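Local coordinates for protein glyceraldehyde-3-phosphate dehydrogenase (Sulfolobus solfataricus, PDB 1B7G) that oxidises and phosphorylates glyceraldehyde 3-phosphate in glycolysis, using NADP in marked preference to NAD as the cofactor, at residues Ile48-Pro53 with Lys58-Ser63. The protein carries 1 engineered substitution. Sequence-based numbering, arbitrary orientation.
Sequences IRIYVP and KKFEES. Engineered in segment 48-53: Val52 (natural residue Leu). Unlike the reference sequence in segment 48-53: Ile48 (reference Tyr).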
loop_
_atom_site.group_PDB
_atom_site.type_symbol
_atom_site.label_atom_id
_atom_site.label_comp_id
_atom_site.label_asym_id
_atom_site.label_seq_id
_atom_site.Cartn_x
_atom_site.Cartn_y
_atom_site.Cartn_z
ATOM N N ILE A 48 18.742 9.693 7.088
ATOM C CA ILE A 48 18.310 11.067 6.829
ATOM C C ILE A 48 18.503 11.917 8.072
ATOM O O ILE A 48 18.094 11.580 9.181
ATOM C CB ILE A 48 16.834 11.058 6.343
ATOM C CG1 ILE A 48 16.740 10.295 5.014
ATOM C CG2 ILE A 48 16.357 12.495 6.157
ATOM C CD1 ILE A 48 15.299 9.934 4.628
ATOM N N ARG A 49 19.165 13.044 7.928
ATOM C CA ARG A 49 19.390 13.984 9.017
ATOM C C ARG A 49 18.088 14.712 9.365
ATOM O O ARG A 49 17.481 15.322 8.472
ATOM C CB ARG A 49 20.434 15.021 8.594
ATOM C CG ARG A 49 21.857 14.440 8.583
ATOM C CD ARG A 49 22.863 15.523 8.181
ATOM N NE ARG A 49 24.169 14.944 7.954
ATOM C CZ ARG A 49 25.237 15.448 7.371
ATOM N NH1 ARG A 49 25.260 16.670 6.857
ATOM N NH2 ARG A 49 26.331 14.691 7.299
ATOM N N ILE A 50 17.718 14.675 10.625
ATOM C CA ILE A 50 16.522 15.335 11.104
ATOM C C ILE A 50 16.804 16.560 11.954
ATOM O O ILE A 50 17.535 16.519 12.941
ATOM C CB ILE A 50 15.649 14.382 11.943
ATOM C CG1 ILE A 50 15.338 13.115 11.135
ATOM C CG2 ILE A 50 14.375 15.114 12.376
ATOM C CD1 ILE A 50 14.656 12.055 11.979
ATOM N N TYR A 51 16.229 17.675 11.544
ATOM C CA TYR A 51 16.370 18.954 12.211
ATOM C C TYR A 51 15.023 19.297 12.853
ATOM O O TYR A 51 13.981 18.911 12.300
ATOM C CB TYR A 51 16.801 20.014 11.238
ATOM C CG TYR A 51 18.149 19.793 10.579
ATOM C CD1 TYR A 51 18.344 18.827 9.620
ATOM C CD2 TYR A 51 19.225 20.621 10.915
ATOM C CE1 TYR A 51 19.583 18.651 9.022
ATOM C CE2 TYR A 51 20.464 20.467 10.303
ATOM C CZ TYR A 51 20.639 19.476 9.364
ATOM O OH TYR A 51 21.866 19.305 8.744
ATOM N N VAL A 52 15.042 19.903 14.016
ATOM C CA VAL A 52 13.842 20.138 14.813
ATOM C C VAL A 52 13.785 21.579 15.304
ATOM O O VAL A 52 14.826 22.122 15.674
ATOM C CB VAL A 52 13.888 19.230 16.059
ATOM C CG1 VAL A 52 12.715 19.563 17.007
ATOM C CG2 VAL A 52 13.803 17.748 15.703
ATOM N N PRO A 53 12.594 22.167 15.393
ATOM C CA PRO A 53 12.452 23.518 15.902
ATOM C C PRO A 53 13.033 23.620 17.304
ATOM O O PRO A 53 12.719 22.807 18.167
ATOM C CB PRO A 53 10.949 23.783 15.927
ATOM C CG PRO A 53 10.361 22.761 15.027
ATOM C CD PRO A 53 11.300 21.584 15.000
ATOM N N LYS A 58 14.389 19.326 22.878
ATOM C CA LYS A 58 14.479 18.417 24.025
ATOM C C LYS A 58 13.407 17.347 24.038
ATOM O O LYS A 58 13.737 16.158 24.215
ATOM C CB LYS A 58 14.569 19.162 25.348
ATOM C CG LYS A 58 13.857 20.493 25.421
ATOM C CD LYS A 58 14.354 21.355 26.577
ATOM C CE LYS A 58 13.513 22.619 26.706
ATOM N NZ LYS A 58 14.298 23.781 27.196
ATOM N N LYS A 59 12.144 17.671 23.765
ATOM C CA LYS A 59 11.108 16.623 23.754
ATOM C C LYS A 59 11.397 15.623 22.648
ATOM O O LYS A 59 11.316 14.412 22.833
ATOM C CB LYS A 59 9.709 17.201 23.623
ATOM C CG LYS A 59 8.580 16.183 23.720
ATOM C CD LYS A 59 8.382 15.716 25.152
ATOM C CE LYS A 59 7.058 14.996 25.328
ATOM N NZ LYS A 59 6.533 15.113 26.722
ATOM N N PHE A 60 11.822 16.138 21.485
ATOM C CA PHE A 60 12.190 15.249 20.385
ATOM C C PHE A 60 13.306 14.306 20.812
ATOM O O PHE A 60 13.267 13.096 20.577
ATOM C CB PHE A 60 12.605 16.060 19.159
ATOM C CG PHE A 60 12.665 15.243 17.898
ATOM C CD1 PHE A 60 13.779 14.487 17.600
ATOM C CD2 PHE A 60 11.597 15.241 17.003
ATOM C CE1 PHE A 60 13.846 13.738 16.441
ATOM C CE2 PHE A 60 11.666 14.499 15.845
ATOM C CZ PHE A 60 12.783 13.739 15.552
ATOM N N GLU A 61 14.299 14.862 21.513
ATOM C CA GLU A 61 15.455 14.085 21.940
ATOM C C GLU A 61 15.161 13.062 23.013
ATOM O O GLU A 61 15.862 12.037 23.094
ATOM C CB GLU A 61 16.606 15.023 22.314
ATOM C CG GLU A 61 17.190 15.727 21.091
ATOM C CD GLU A 61 18.486 16.456 21.395
ATOM O OE1 GLU A 61 18.634 16.920 22.544
ATOM O OE2 GLU A 61 19.337 16.565 20.480
ATOM N N GLU A 62 14.013 13.154 23.695
ATOM C CA GLU A 62 13.612 12.110 24.630
ATOM C C GLU A 62 13.466 10.770 23.906
ATOM O O GLU A 62 13.482 9.719 24.543
ATOM C CB GLU A 62 12.304 12.451 25.342
ATOM C CG GLU A 62 12.351 13.574 26.350
ATOM C CD GLU A 62 11.018 13.970 26.948
ATOM O OE1 GLU A 62 10.039 13.192 26.878
ATOM O OE2 GLU A 62 10.918 15.093 27.511
ATOM N N SER A 63 13.233 10.772 22.594
ATOM C CA SER A 63 13.036 9.567 21.816
ATOM C C SER A 63 14.316 8.801 21.523
ATOM O O SER A 63 14.301 7.657 21.062
ATOM C CB SER A 63 12.374 9.945 20.465
ATOM O OG SER A 63 13.232 10.802 19.721
#
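At the outer margin of the Rossmann-type nucleotide-binding domain, the short edge strand 50-51 of the parallel sheet and the residue after it receive one aromatic side chain, Phe60, from helix 57-61. Val52 and Ile50 both direct their CB atoms toward the helix, and both touch the ring. Val52, an engineered residue in place of the natural leucine, makes the closer approach. Its CG2 lies 3.6 Å from the centroid of the Phe60 ring and 15° off the ring normal, which defines a CH-pi contact over the face. The methyl is displaced from the centre toward the root of the ring, as its shortest distance, 3.5 Å from Val52 CG2 to Phe60 CG, indicates. The other branch, Val52 CG1, reaches back to Phe60 CB at 4.1 Å, so the two methyls of the valine cover the CB and the root of the ring from one side. Ile50 meets the far end instead: its CG2 lies 3.8 Å from Phe60 CZ, oblique to the ring, and the two side chains cross at about a right angle. Phe60 CG is anti to the backbone N (chi1 -166°), and this torsion extends the ring from the helix toward the strand. The whole contact is apolar and small, burying 148 Å² over both sides, and Phe60 supplies every touching atom on the helix side. Replacing Phe60 by alanine would probably leave the CG2 methyls of Val52 and Ile50 without the ring they pack on and open a gap beside Ala40 and Val67. Around this cluster, Ala40 of helix 38-45 touches both Ile50 and Phe60, and Val67 touches Phe60 as well. On the backbone, Tyr51 bonds to Val31 of the neighbouring parallel strand 26-32, while Ile50 and Val52 bond to Ala68 and Gly69, just before helix 71-77.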